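Local coordinates for protein glycosyl hydrolase, family 38 (Enterococcus faecalis, PDB 5KBP) that probably cleaves alpha-linked mannose from glycans as a metal-binding alpha-mannosidase of glycosyl hydrolase family 38, at residues D46-S51 with D241-I246; G197-S202 with D234-Q239; L559-D564 with G582-N587; H672-L677 with V748-C753. One frame throughout, in Å; residues are numbered along the deposited sequence.

The four contacts form two pairs in different parts of the chain. Interactions 1 and 2 lie in the N-terminal family 38 domain with centres about 12 Å apart; they meet where D241 hydrogen-bonds to S202 and where A245 packs on I200 and P201. The segments of interaction 2 fall between those of interaction 1 in sequence, so the longer loop is closed around the shorter one. Interactions 3 and 4 follow later, in the C-terminal domain, with centres about 11 Å apart; they share one antiparallel sheet, in which strands 555-566 and 672-679 are neighbours and T561 O meets L677 N. The pairs lie in different family domains, centres of interactions 1 and 3 about 62 Å apart.

Interaction 1. Residues D46-S51 with D241-I246; sequences DPEFNS and DITKAI
D46 and T243 carry a small loop-to-helix contact far from the centre of the chain, where the turn leaving helix 25-45 leans on the first turn of helix 242-252. Their side chains reach toward each other tip to tip, and the hydroxyl T243 OG1 donates to D46 OD2. The modelled separation of these two atoms, 2.4 Å, is unusually short, so the exact length is doubtful. D46 CG, anti to its backbone N (chi1 -172°), puts the carboxylate out toward T243. The other carboxylate oxygen, D46 OD1, receives a weak bond from E48 N at 3.5 Å. D46 to F49 is a type I beta turn, closed by F49 N to D46 O at 3.3 Å. Helix 242-252 comes after strand 226-231 and before strand 256-260, consistent with the strand-helix succession of the alpha/beta barrel in family 38 N-terminal domains; D241 occupies its N-cap position, but the carboxylate makes no capping bond and turns to S202 instead. E48 crosses T243 at about a right angle, with E48 CB 3.6 Å from the methyl T243 CG2; the bend at chi2 (-65°) then turns CD aside, and the end of the chain leads away from the helix. Deeper in, I242 CG2 sits at the edge of the F49 ring, near its plane, 3.8 Å from F49 CD1. H260 meets the same ring edge-to-face, and L42 and I43 of helix 25-45 also touch F49. K83 NZ bonds to the carbonyl oxygens of F49 and N50.

Interaction 2. Residues G197-S202 with D234-Q239; sequences GNEIPS and DHQPVQ
Q236 is the first residue of D234-Q239 to touch the loop G197-S202. Its chain bends at chi2 (73°) and its carboxamide meets that of N198 tip to tip, the two planes 86° apart. Q236 CG lies 3.4 Å from N198 OD1, a packing contact. Q236 NE2 turns to the carboxylate of E199 and gives E199 OE2 a weak hydrogen bond of 3.3 Å; F481 N of the second subunit also bonds weakly to that oxygen. Q239, extended beyond CG, then brings its carboxamide to the backbone of I200: Q239 OE1 accepts from I200 N at 3.1 Å, and Q239 NE2 approaches I200 O at 2.8 Å in a bent, weak bond (125°). Q239 OE1 is also bonded to N231 ND2. The I200 side chain packs on helices 204-219 and 242-252 and lies about 9 Å from that of F253, a calcium-binding residue in a structure of this protein, although no calcium is bound to this chain in the model. One amide thus serves both the N-H and the carbonyl of a buried residue in a loop lacking regular structure, and the donors I200 N and N231 ND2 are consistent with the oxygen being placed at OE1.

Interaction 3. Residues L559-D564 with G582-N587; sequences LLTFED and GITTEN
F562 and T585 make the tight part of this contact, joined through both backbone and side chain. F562 O is gripped twice, by T585 N at 3.1 Å and by the hydroxyl T584 OG1 at 3.2 Å. The neighbouring F562 N donates to T585 OG1 at 3.1 Å; this oxygen lies between T585's backbone N and carbonyl carbon (chi1 60°), near the edge of the F562 ring, and leaves T585 CG2 to rest 3.8 Å from F562 CB. The methyl T561 CG2 comes within 3.3 Å of T584 OG1. That hydroxyl has a second role, accepting from E586 N at 3.3 Å in an ST turn. At the other end D564 and I583 form an antiparallel hydrogen-bonded pair, with D564 N to I583 O almost straight at 2.8 Å (175°) and I583 N to D564 O at 2.9 Å. The acids of this strand have their charged ends engaged beyond the contact: E563 forms a salt bridge with R675, D564 a salt bridge with R637 and a hydrogen bond with H672.

The solvent side is looser. There lie E586, which is exposed, and the partly exposed G582, I583 and T584. The E586 carboxylate leads away toward a weak, long ion pair with K558. I583 also touches V610 and L612 of strand 601-613.

F562 faces strands 601-613, 641-653 and 772-783 of the other large sheet. Through the bridges E563-T584 and D564-I583, the short strand 583-584 is an antiparallel addition to strand 555-566 in a beta sandwich, consistent with the galactose-mutarotase-like C-terminal domain of the family.

Interaction 4. Residues H672-L677 with V748-C753; sequences HRLRVL and VTLIRC
L674 and I751 pair through their backbones, L674 N donating to I751 O at 2.8 Å. L674 O accepts two donors in its carbonyl plane, L750 N at 2.8 Å and I751 N at 3.2 Å, because L750 and I751 both face L674: a classic beta bulge that shifts the register by one before V676 pairs with V748. At the far end C753 N gives H672 O a single bond of 2.7 Å. On the face of R673, R675, T749 and R752, R675 CD lies 3.0 Å above one face of the R673 guanidinium, offset toward its rim, and R673 CG packs 3.7 Å from T749 CG2. Besides E563, R675 has a salt bridge to E739; R752 has one to D567. On the opposite face C753 SG lies oblique to the H672 ring, 3.4 Å from H672 NE2, a nitrogen that is hydrogen-bonded to N667. V676 CG1, set between its backbone N and carbonyl carbon (chi1 56°), touches L750 CD2 at 3.8 Å, and L674 CB packs on I751 CG2. Strand 672-679 thus runs between 745-753 and 555-566 in one sheet, and L750, I751 and V676 meet strand 772-783 of the facing sheet.

Interaction 1. Residues D46-S51 with D241-I246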
loop_
_atom_site.group_PDB
_atom_site.type_symbol
_atom_site.label_atom_id
_atom_site.label_comp_id
_atom_site.label_asym_id
_atom_site.label_seq_id
_atom_site.Cartn_x
_atom_site.Cartn_y
_atom_site.Cartn_z
ATOM N N ASP A 46 -31.388 -10.542 -20.911
ATOM C CA ASP A 46 -32.754 -10.160 -20.581
ATOM C C ASP A 46 -33.216 -9.048 -21.518
ATOM O O ASP A 46 -32.695 -7.926 -21.424
ATOM C CB ASP A 46 -32.844 -9.710 -19.132
ATOM C CG ASP A 46 -34.271 -9.477 -18.675
ATOM O OD1 ASP A 46 -35.207 -9.904 -19.385
ATOM O OD2 ASP A 46 -34.453 -8.877 -17.596
ATOM N N PRO A 47 -34.177 -9.299 -22.410
ATOM C CA PRO A 47 -34.572 -8.264 -23.382
ATOM C C PRO A 47 -35.329 -7.102 -22.772
ATOM O O PRO A 47 -35.463 -6.063 -23.430
ATOM C CB PRO A 47 -35.459 -9.030 -24.377
ATOM C CG PRO A 47 -35.237 -10.487 -24.078
ATOM C CD PRO A 47 -34.899 -10.561 -22.629
ATOM N N GLU A 48 -35.835 -7.238 -21.549
ATOM C CA GLU A 48 -36.562 -6.161 -20.896
ATOM C C GLU A 48 -35.699 -5.363 -19.930
ATOM O O GLU A 48 -36.162 -4.344 -19.408
ATOM C CB GLU A 48 -37.779 -6.722 -20.151
ATOM C CG GLU A 48 -38.691 -7.577 -21.016
ATOM C CD GLU A 48 -39.363 -6.785 -22.121
ATOM O OE1 GLU A 48 -39.534 -5.559 -21.960
ATOM O OE2 GLU A 48 -39.718 -7.391 -23.153
ATOM N N PHE A 49 -34.466 -5.798 -19.683
ATOM C CA PHE A 49 -33.546 -5.054 -18.830
ATOM C C PHE A 49 -33.080 -3.807 -19.571
ATOM O O PHE A 49 -32.299 -3.895 -20.523
ATOM C CB PHE A 49 -32.363 -5.935 -18.438
ATOM C CG PHE A 49 -31.508 -5.354 -17.348
ATOM C CD1 PHE A 49 -31.815 -5.582 -16.017
ATOM C CD2 PHE A 49 -30.399 -4.581 -17.654
ATOM C CE1 PHE A 49 -31.032 -5.049 -15.009
ATOM C CE2 PHE A 49 -29.613 -4.046 -16.650
ATOM C CZ PHE A 49 -29.930 -4.281 -15.325
ATOM N N ASN A 50 -33.562 -2.643 -19.138
ATOM C CA ASN A 50 -33.257 -1.388 -19.813
ATOM C C ASN A 50 -31.791 -1.009 -19.650
ATOM O O ASN A 50 -31.040 -0.976 -20.631
ATOM C CB ASN A 50 -34.154 -0.269 -19.282
ATOM C CG ASN A 50 -33.844 1.075 -19.908
ATOM O OD1 ASN A 50 -33.129 1.892 -19.328
ATOM N ND2 ASN A 50 -34.381 1.313 -21.099
ATOM N N SER A 51 -31.374 -0.722 -18.420
ATOM C CA SER A 51 -30.012 -0.274 -18.170
ATOM C C SER A 51 -29.692 -0.451 -16.693
ATOM O O SER A 51 -30.550 -0.818 -15.886
ATOM C CB SER A 51 -29.817 1.184 -18.599
ATOM O OG SER A 51 -30.732 2.034 -17.927
ATOM N N ASP A 241 -34.409 -10.659 -10.861
ATOM C CA ASP A 241 -35.794 -10.765 -11.303
ATOM C C ASP A 241 -36.473 -9.402 -11.413
ATOM O O ASP A 241 -37.690 -9.300 -11.227
ATOM C CB ASP A 241 -36.582 -11.677 -10.364
ATOM C CG ASP A 241 -36.580 -11.178 -8.932
ATOM O OD1 ASP A 241 -35.551 -10.621 -8.498
ATOM O OD2 ASP A 241 -37.608 -11.340 -8.241
ATOM N N ILE A 242 -35.705 -8.352 -11.712
ATOM C CA ILE A 242 -36.281 -7.014 -11.795
ATOM C C ILE A 242 -37.262 -6.915 -12.957
ATOM O O ILE A 242 -38.252 -6.179 -12.879
ATOM C CB ILE A 242 -35.164 -5.956 -11.898
ATOM C CG1 ILE A 242 -35.748 -4.544 -11.817
ATOM C CG2 ILE A 242 -34.354 -6.138 -13.177
ATOM C CD1 ILE A 242 -36.465 -4.256 -10.514
ATOM N N THR A 243 -37.025 -7.663 -14.038
ATOM C CA THR A 243 -37.948 -7.643 -15.169
ATOM C C THR A 243 -39.293 -8.256 -14.797
ATOM O O THR A 243 -40.348 -7.714 -15.151
ATOM C CB THR A 243 -37.328 -8.379 -16.360
ATOM O OG1 THR A 243 -36.401 -7.513 -17.027
ATOM C CG2 THR A 243 -38.397 -8.832 -17.342
ATOM N N LYS A 244 -39.274 -9.380 -14.078
ATOM C CA LYS A 244 -40.517 -10.018 -13.655
ATOM C C LYS A 244 -41.302 -9.132 -12.696
ATOM O O LYS A 244 -42.526 -9.007 -12.819
ATOM C CB LYS A 244 -40.214 -11.369 -13.008
ATOM C CG LYS A 244 -41.430 -12.091 -12.453
ATOM C CD LYS A 244 -41.026 -13.400 -11.797
ATOM C CE LYS A 244 -42.228 -14.136 -11.233
ATOM N NZ LYS A 244 -41.834 -15.432 -10.614
ATOM N N ALA A 245 -40.616 -8.509 -11.734
ATOM C CA ALA A 245 -41.310 -7.703 -10.734
ATOM C C ALA A 245 -41.960 -6.472 -11.354
ATOM O O ALA A 245 -43.034 -6.042 -10.917
ATOM C CB ALA A 245 -40.341 -7.295 -9.628
ATOM N N ILE A 246 -41.327 -5.893 -12.376
ATOM C CA ILE A 246 -41.879 -4.698 -13.006
ATOM C C ILE A 246 -43.123 -5.043 -13.815
ATOM O O ILE A 246 -44.107 -4.292 -13.816
ATOM C CB ILE A 246 -40.802 -4.012 -13.866
ATOM C CG1 ILE A 246 -39.710 -3.422 -12.970
ATOM C CG2 ILE A 246 -41.414 -2.933 -14.747
ATOM C CD1 ILE A 246 -38.595 -2.747 -13.727
#

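Interaction 2. Residues G197-S202 with D234-Q239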
loop_
_atom_site.group_PDB
_atom_site.type_symbol
_atom_site.label_atom_id
_atom_site.label_comp_id
_atom_site.label_asym_id
_atom_site.label_seq_id
_atom_site.Cartn_x
_atom_site.Cartn_y
_atom_site.Cartn_z
ATOM N N GLY A 197 -36.662 1.969 -3.927
ATOM C CA GLY A 197 -37.096 0.907 -4.814
ATOM C C GLY A 197 -36.246 -0.343 -4.734
ATOM O O GLY A 197 -36.198 -1.127 -5.686
ATOM N N ASN A 198 -35.579 -0.549 -3.600
ATOM C CA ASN A 198 -34.696 -1.698 -3.452
ATOM C C ASN A 198 -35.509 -2.967 -3.226
ATOM O O ASN A 198 -36.449 -2.981 -2.424
ATOM C CB ASN A 198 -33.725 -1.476 -2.293
ATOM C CG ASN A 198 -32.642 -2.535 -2.233
ATOM O OD1 ASN A 198 -32.139 -2.984 -3.262
ATOM N ND2 ASN A 198 -32.283 -2.948 -1.022
ATOM N N GLU A 199 -35.142 -4.032 -3.944
ATOM C CA GLU A 199 -35.753 -5.355 -3.814
ATOM C C GLU A 199 -37.273 -5.280 -4.005
ATOM O O GLU A 199 -38.064 -5.409 -3.069
ATOM C CB GLU A 199 -35.394 -5.991 -2.465
ATOM C CG GLU A 199 -33.900 -6.046 -2.196
ATOM C CD GLU A 199 -33.542 -6.985 -1.061
ATOM O OE1 GLU A 199 -34.179 -8.054 -0.949
ATOM O OE2 GLU A 199 -32.628 -6.654 -0.278
ATOM N N ILE A 200 -37.655 -5.068 -5.260
ATOM C CA ILE A 200 -39.063 -5.016 -5.642
ATOM C C ILE A 200 -39.625 -6.433 -5.630
ATOM O O ILE A 200 -39.087 -7.317 -6.313
ATOM C CB ILE A 200 -39.243 -4.356 -7.016
ATOM C CG1 ILE A 200 -38.730 -2.912 -6.987
ATOM C CG2 ILE A 200 -40.701 -4.406 -7.441
ATOM C CD1 ILE A 200 -38.762 -2.227 -8.334
ATOM N N PRO A 201 -40.686 -6.697 -4.869
ATOM C CA PRO A 201 -41.233 -8.058 -4.813
ATOM C C PRO A 201 -41.769 -8.512 -6.164
ATOM O O PRO A 201 -42.447 -7.763 -6.871
ATOM C CB PRO A 201 -42.359 -7.946 -3.779
ATOM C CG PRO A 201 -42.000 -6.757 -2.954
ATOM C CD PRO A 201 -41.331 -5.802 -3.896
ATOM N N SER A 202 -41.454 -9.757 -6.515
ATOM C CA SER A 202 -41.982 -10.401 -7.708
ATOM C C SER A 202 -43.098 -11.389 -7.384
ATOM O O SER A 202 -43.367 -12.296 -8.177
ATOM C CB SER A 202 -40.859 -11.101 -8.475
ATOM O OG SER A 202 -40.263 -12.119 -7.692
ATOM N N ASP A 234 -26.582 0.339 -0.836
ATOM C CA ASP A 234 -25.151 0.165 -0.615
ATOM C C ASP A 234 -24.739 -1.289 -0.804
ATOM O O ASP A 234 -25.201 -2.174 -0.077
ATOM C CB ASP A 234 -24.785 0.641 0.791
ATOM C CG ASP A 234 -25.127 2.102 1.020
ATOM O OD1 ASP A 234 -26.297 2.397 1.343
ATOM O OD2 ASP A 234 -24.224 2.953 0.882
ATOM N N HIS A 235 -23.860 -1.528 -1.782
ATOM C CA HIS A 235 -23.312 -2.858 -2.058
ATOM C C HIS A 235 -24.418 -3.868 -2.350
ATOM O O HIS A 235 -24.339 -5.036 -1.961
ATOM C CB HIS A 235 -22.424 -3.339 -0.908
ATOM C CG HIS A 235 -21.238 -2.462 -0.649
ATOM N ND1 HIS A 235 -20.829 -2.121 0.622
ATOM C CD2 HIS A 235 -20.368 -1.865 -1.498
ATOM C CE1 HIS A 235 -19.761 -1.345 0.545
ATOM N NE2 HIS A 235 -19.461 -1.175 -0.730
ATOM N N GLN A 236 -25.452 -3.420 -3.040
ATOM C CA GLN A 236 -26.581 -4.293 -3.335
ATOM C C GLN A 236 -26.323 -5.072 -4.617
ATOM O O GLN A 236 -26.006 -4.466 -5.648
ATOM C CB GLN A 236 -27.865 -3.489 -3.482
ATOM C CG GLN A 236 -29.106 -4.325 -3.753
ATOM C CD GLN A 236 -29.586 -5.090 -2.533
ATOM O OE1 GLN A 236 -29.064 -4.919 -1.430
ATOM N NE2 GLN A 236 -30.590 -5.937 -2.725
ATOM N N PRO A 237 -26.436 -6.398 -4.594
ATOM C CA PRO A 237 -26.406 -7.154 -5.849
ATOM C C PRO A 237 -27.575 -6.751 -6.733
ATOM O O PRO A 237 -28.651 -6.392 -6.250
ATOM C CB PRO A 237 -26.525 -8.613 -5.392
ATOM C CG PRO A 237 -26.107 -8.604 -3.954
ATOM C CD PRO A 237 -26.537 -7.276 -3.416
ATOM N N VAL A 238 -27.350 -6.795 -8.045
ATOM C CA VAL A 238 -28.391 -6.398 -8.983
ATOM C C VAL A 238 -29.543 -7.393 -8.906
ATOM O O VAL A 238 -29.334 -8.613 -8.865
ATOM C CB VAL A 238 -27.824 -6.282 -10.407
ATOM C CG1 VAL A 238 -27.236 -7.610 -10.879
ATOM C CG2 VAL A 238 -28.892 -5.776 -11.367
ATOM N N GLN A 239 -30.767 -6.872 -8.856
ATOM C CA GLN A 239 -31.951 -7.712 -8.711
ATOM C C GLN A 239 -32.169 -8.505 -9.994
ATOM O O GLN A 239 -32.551 -7.944 -11.025
ATOM C CB GLN A 239 -33.166 -6.850 -8.380
ATOM C CG GLN A 239 -34.451 -7.633 -8.194
ATOM C CD GLN A 239 -35.605 -6.757 -7.758
ATOM O OE1 GLN A 239 -35.404 -5.656 -7.244
ATOM N NE2 GLN A 239 -36.825 -7.239 -7.962
#

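Interaction 3. Residues L559-D564 with G582-N587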
loop_
_atom_site.group_PDB
_atom_site.type_symbol
_atom_site.label_atom_id
_atom_site.label_comp_id
_atom_site.label_asym_id
_atom_site.label_seq_id
_atom_site.Cartn_x
_atom_site.Cartn_y
_atom_site.Cartn_z
ATOM N N LEU A 559 -4.374 33.910 22.919
ATOM C CA LEU A 559 -4.274 33.172 21.671
ATOM C C LEU A 559 -3.341 31.976 21.832
ATOM O O LEU A 559 -2.454 31.965 22.690
ATOM C CB LEU A 559 -3.776 34.083 20.551
ATOM C CG LEU A 559 -4.664 35.286 20.221
ATOM C CD1 LEU A 559 -3.990 36.195 19.205
ATOM C CD2 LEU A 559 -6.016 34.818 19.709
ATOM N N LEU A 560 -3.555 30.964 20.988
ATOM C CA LEU A 560 -2.780 29.721 21.013
ATOM C C LEU A 560 -2.938 29.005 22.355
ATOM O O LEU A 560 -1.962 28.655 23.023
ATOM C CB LEU A 560 -1.304 29.981 20.692
ATOM C CG LEU A 560 -0.449 28.778 20.282
ATOM C CD1 LEU A 560 -0.868 28.271 18.911
ATOM C CD2 LEU A 560 1.033 29.128 20.309
ATOM N N THR A 561 -4.190 28.793 22.752
ATOM C CA THR A 561 -4.520 28.029 23.948
ATOM C C THR A 561 -5.003 26.646 23.533
ATOM O O THR A 561 -5.860 26.521 22.651
ATOM C CB THR A 561 -5.590 28.740 24.779
ATOM O OG1 THR A 561 -5.065 29.974 25.284
ATOM C CG2 THR A 561 -6.032 27.869 25.947
ATOM N N PHE A 562 -4.453 25.614 24.165
ATOM C CA PHE A 562 -4.766 24.234 23.824
ATOM C C PHE A 562 -5.818 23.675 24.773
ATOM O O PHE A 562 -5.811 23.969 25.973
ATOM C CB PHE A 562 -3.503 23.370 23.856
ATOM C CG PHE A 562 -2.473 23.778 22.844
ATOM C CD1 PHE A 562 -2.602 23.400 21.518
ATOM C CD2 PHE A 562 -1.384 24.548 23.214
ATOM C CE1 PHE A 562 -1.658 23.779 20.580
ATOM C CE2 PHE A 562 -0.437 24.930 22.281
ATOM C CZ PHE A 562 -0.576 24.544 20.963
ATOM N N GLU A 563 -6.722 22.866 24.224
ATOM C CA GLU A 563 -7.843 22.316 24.971
ATOM C C GLU A 563 -8.037 20.862 24.576
ATOM O O GLU A 563 -8.163 20.551 23.388
ATOM C CB GLU A 563 -9.126 23.110 24.702
ATOM C CG GLU A 563 -10.366 22.554 25.379
ATOM C CD GLU A 563 -11.645 23.014 24.709
ATOM O OE1 GLU A 563 -12.019 22.425 23.672
ATOM O OE2 GLU A 563 -12.271 23.970 25.211
ATOM N N ASP A 564 -8.064 19.976 25.568
ATOM C CA ASP A 564 -8.273 18.553 25.344
ATOM C C ASP A 564 -9.504 18.099 26.111
ATOM O O ASP A 564 -9.646 18.392 27.304
ATOM C CB ASP A 564 -7.053 17.734 25.772
ATOM C CG ASP A 564 -7.224 16.252 25.495
ATOM O OD1 ASP A 564 -6.927 15.819 24.361
ATOM O OD2 ASP A 564 -7.658 15.519 26.408
ATOM N N GLY A 582 -13.290 19.281 30.310
ATOM C CA GLY A 582 -12.159 19.736 29.531
ATOM C C GLY A 582 -10.906 19.955 30.364
ATOM O O GLY A 582 -10.941 20.069 31.588
ATOM N N ILE A 583 -9.775 20.005 29.664
ATOM C CA ILE A 583 -8.476 20.304 30.255
ATOM C C ILE A 583 -7.764 21.286 29.337
ATOM O O ILE A 583 -7.611 21.022 28.139
ATOM C CB ILE A 583 -7.624 19.035 30.458
ATOM C CG1 ILE A 583 -8.277 18.103 31.482
ATOM C CG2 ILE A 583 -6.220 19.404 30.897
ATOM C CD1 ILE A 583 -7.548 16.791 31.664
ATOM N N THR A 584 -7.336 22.417 29.889
ATOM C CA THR A 584 -6.752 23.490 29.102
ATOM C C THR A 584 -5.353 23.825 29.604
ATOM O O THR A 584 -4.972 23.486 30.728
ATOM C CB THR A 584 -7.627 24.751 29.143
ATOM O OG1 THR A 584 -7.080 25.741 28.265
ATOM C CG2 THR A 584 -7.683 25.314 30.556
ATOM N N THR A 585 -4.589 24.500 28.750
ATOM C CA THR A 585 -3.268 24.997 29.104
ATOM C C THR A 585 -3.309 26.416 29.657
ATOM O O THR A 585 -2.250 27.022 29.847
ATOM C CB THR A 585 -2.335 24.945 27.892
ATOM O OG1 THR A 585 -2.871 25.752 26.837
ATOM C CG2 THR A 585 -2.179 23.513 27.398
ATOM N N GLU A 586 -4.504 26.955 29.920
ATOM C CA GLU A 586 -4.617 28.324 30.416
ATOM C C GLU A 586 -3.963 28.486 31.782
ATOM O O GLU A 586 -3.467 29.570 32.109
ATOM C CB GLU A 586 -6.089 28.736 30.485
ATOM C CG GLU A 586 -6.307 30.190 30.879
ATOM C CD GLU A 586 -7.733 30.476 31.304
ATOM O OE1 GLU A 586 -8.492 29.511 31.535
ATOM O OE2 GLU A 586 -8.094 31.667 31.410
ATOM N N ASN A 587 -3.953 27.429 32.590
ATOM C CA ASN A 587 -3.346 27.488 33.912
ATOM C C ASN A 587 -2.158 26.539 33.998
ATOM O O ASN A 587 -2.149 25.616 34.820
ATOM C CB ASN A 587 -4.383 27.157 34.985
#

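Interaction 4. Residues H672-L677 with V748-C753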
loop_
_atom_site.group_PDB
_atom_site.type_symbol
_atom_site.label_atom_id
_atom_site.label_comp_id
_atom_site.label_asym_id
_atom_site.label_seq_id
_atom_site.Cartn_x
_atom_site.Cartn_y
_atom_site.Cartn_z
ATOM N N HIS A 672 -9.941 10.914 22.769
ATOM C CA HIS A 672 -9.880 12.329 23.108
ATOM C C HIS A 672 -9.753 13.158 21.838
ATOM O O HIS A 672 -9.518 12.637 20.745
ATOM C CB HIS A 672 -8.716 12.627 24.056
ATOM C CG HIS A 672 -7.375 12.566 23.396
ATOM N ND1 HIS A 672 -6.465 13.601 23.460
ATOM C CD2 HIS A 672 -6.790 11.597 22.655
ATOM C CE1 HIS A 672 -5.378 13.270 22.786
ATOM N NE2 HIS A 672 -5.550 12.060 22.288
ATOM N N ARG A 673 -9.909 14.471 22.004
ATOM C CA ARG A 673 -9.773 15.432 20.917
ATOM C C ARG A 673 -8.999 16.636 21.427
ATOM O O ARG A 673 -9.348 17.204 22.467
ATOM C CB ARG A 673 -11.142 15.871 20.384
ATOM C CG ARG A 673 -11.068 16.910 19.272
ATOM C CD ARG A 673 -12.398 17.617 19.082
ATOM N NE ARG A 673 -12.804 18.321 20.293
ATOM C CZ ARG A 673 -13.938 19.003 20.420
ATOM N NH1 ARG A 673 -14.222 19.612 21.563
ATOM N NH2 ARG A 673 -14.788 19.075 19.406
ATOM N N LEU A 674 -7.952 17.021 20.700
ATOM C CA LEU A 674 -7.114 18.159 21.055
ATOM C C LEU A 674 -7.322 19.279 20.046
ATOM O O LEU A 674 -7.245 19.050 18.833
ATOM C CB LEU A 674 -5.639 17.762 21.100
ATOM C CG LEU A 674 -4.659 18.890 21.426
ATOM C CD1 LEU A 674 -4.806 19.336 22.875
ATOM C CD2 LEU A 674 -3.232 18.462 21.126
ATOM N N ARG A 675 -7.583 20.485 20.547
ATOM C CA ARG A 675 -7.803 21.649 19.703
ATOM C C ARG A 675 -6.926 22.799 20.181
ATOM O O ARG A 675 -6.389 22.783 21.292
ATOM C CB ARG A 675 -9.275 22.091 19.713
ATOM C CG ARG A 675 -10.278 20.952 19.778
ATOM C CD ARG A 675 -11.526 21.383 20.532
ATOM N NE ARG A 675 -12.465 22.123 19.693
ATOM C CZ ARG A 675 -13.484 22.834 20.168
ATOM N NH1 ARG A 675 -13.687 22.914 21.476
ATOM N NH2 ARG A 675 -14.295 23.473 19.336
ATOM N N VAL A 676 -6.789 23.803 19.318
ATOM C CA VAL A 676 -6.098 25.045 19.639
ATOM C C VAL A 676 -7.098 26.186 19.509
ATOM O O VAL A 676 -7.907 26.213 18.574
ATOM C CB VAL A 676 -4.864 25.267 18.735
ATOM C CG1 VAL A 676 -5.252 25.236 17.262
ATOM C CG2 VAL A 676 -4.163 26.571 19.090
ATOM N N LEU A 677 -7.058 27.117 20.458
ATOM C CA LEU A 677 -8.065 28.162 20.579
ATOM C C LEU A 677 -7.484 29.516 20.194
ATOM O O LEU A 677 -6.319 29.810 20.483
ATOM C CB LEU A 677 -8.619 28.220 22.006
ATOM C CG LEU A 677 -9.845 27.364 22.348
ATOM C CD1 LEU A 677 -9.676 25.920 21.894
ATOM C CD2 LEU A 677 -10.130 27.423 23.842
ATOM N N VAL A 748 -9.615 25.421 16.296
ATOM C CA VAL A 748 -9.194 24.519 15.231
ATOM C C VAL A 748 -8.843 23.177 15.853
ATOM O O VAL A 748 -8.010 23.104 16.765
ATOM C CB VAL A 748 -8.002 25.093 14.446
ATOM C CG1 VAL A 748 -7.498 24.074 13.435
ATOM C CG2 VAL A 748 -8.393 26.391 13.754
ATOM N N THR A 749 -9.478 22.114 15.365
ATOM C CA THR A 749 -9.224 20.774 15.876
ATOM C C THR A 749 -7.917 20.246 15.300
ATOM O O THR A 749 -7.747 20.191 14.077
ATOM C CB THR A 749 -10.376 19.836 15.525
ATOM O OG1 THR A 749 -11.588 20.332 16.104
ATOM C CG2 THR A 749 -10.098 18.434 16.052
ATOM N N LEU A 750 -7.001 19.851 16.180
ATOM C CA LEU A 750 -5.716 19.322 15.747
ATOM C C LEU A 750 -5.773 17.818 15.493
ATOM O O LEU A 750 -5.301 17.342 14.456
ATOM C CB LEU A 750 -4.640 19.641 16.789
ATOM C CG LEU A 750 -4.415 21.123 17.099
ATOM C CD1 LEU A 750 -3.319 21.289 18.139
ATOM C CD2 LEU A 750 -4.079 21.892 15.832
ATOM N N ILE A 751 -6.352 17.063 16.422
ATOM C CA ILE A 751 -6.371 15.609 16.328
ATOM C C ILE A 751 -7.551 15.100 17.145
ATOM O O ILE A 751 -7.860 15.633 18.214
ATOM C CB ILE A 751 -5.023 15.007 16.800
ATOM C CG1 ILE A 751 -4.958 13.504 16.520
ATOM C CG2 ILE A 751 -4.782 15.290 18.279
ATOM C CD1 ILE A 751 -3.606 12.894 16.830
ATOM N N ARG A 752 -8.226 14.081 16.617
ATOM C CA ARG A 752 -9.366 13.468 17.293
ATOM C C ARG A 752 -9.209 11.959 17.221
ATOM O O ARG A 752 -9.037 11.404 16.131
ATOM C CB ARG A 752 -10.692 13.907 16.665
ATOM C CG ARG A 752 -11.917 13.492 17.462
ATOM C CD ARG A 752 -13.191 14.092 16.890
ATOM N NE ARG A 752 -13.564 13.482 15.617
ATOM C CZ ARG A 752 -14.345 12.413 15.506
ATOM N NH1 ARG A 752 -14.638 11.920 14.311
ATOM N NH2 ARG A 752 -14.833 11.836 16.595
ATOM N N CYS A 753 -9.276 11.300 18.375
ATOM C CA CYS A 753 -8.933 9.889 18.501
ATOM C C CYS A 753 -10.143 9.108 18.997
ATOM O O CYS A 753 -10.686 9.411 20.064
ATOM C CB CYS A 753 -7.750 9.711 19.453
ATOM S SG CYS A 753 -6.400 10.890 19.169
#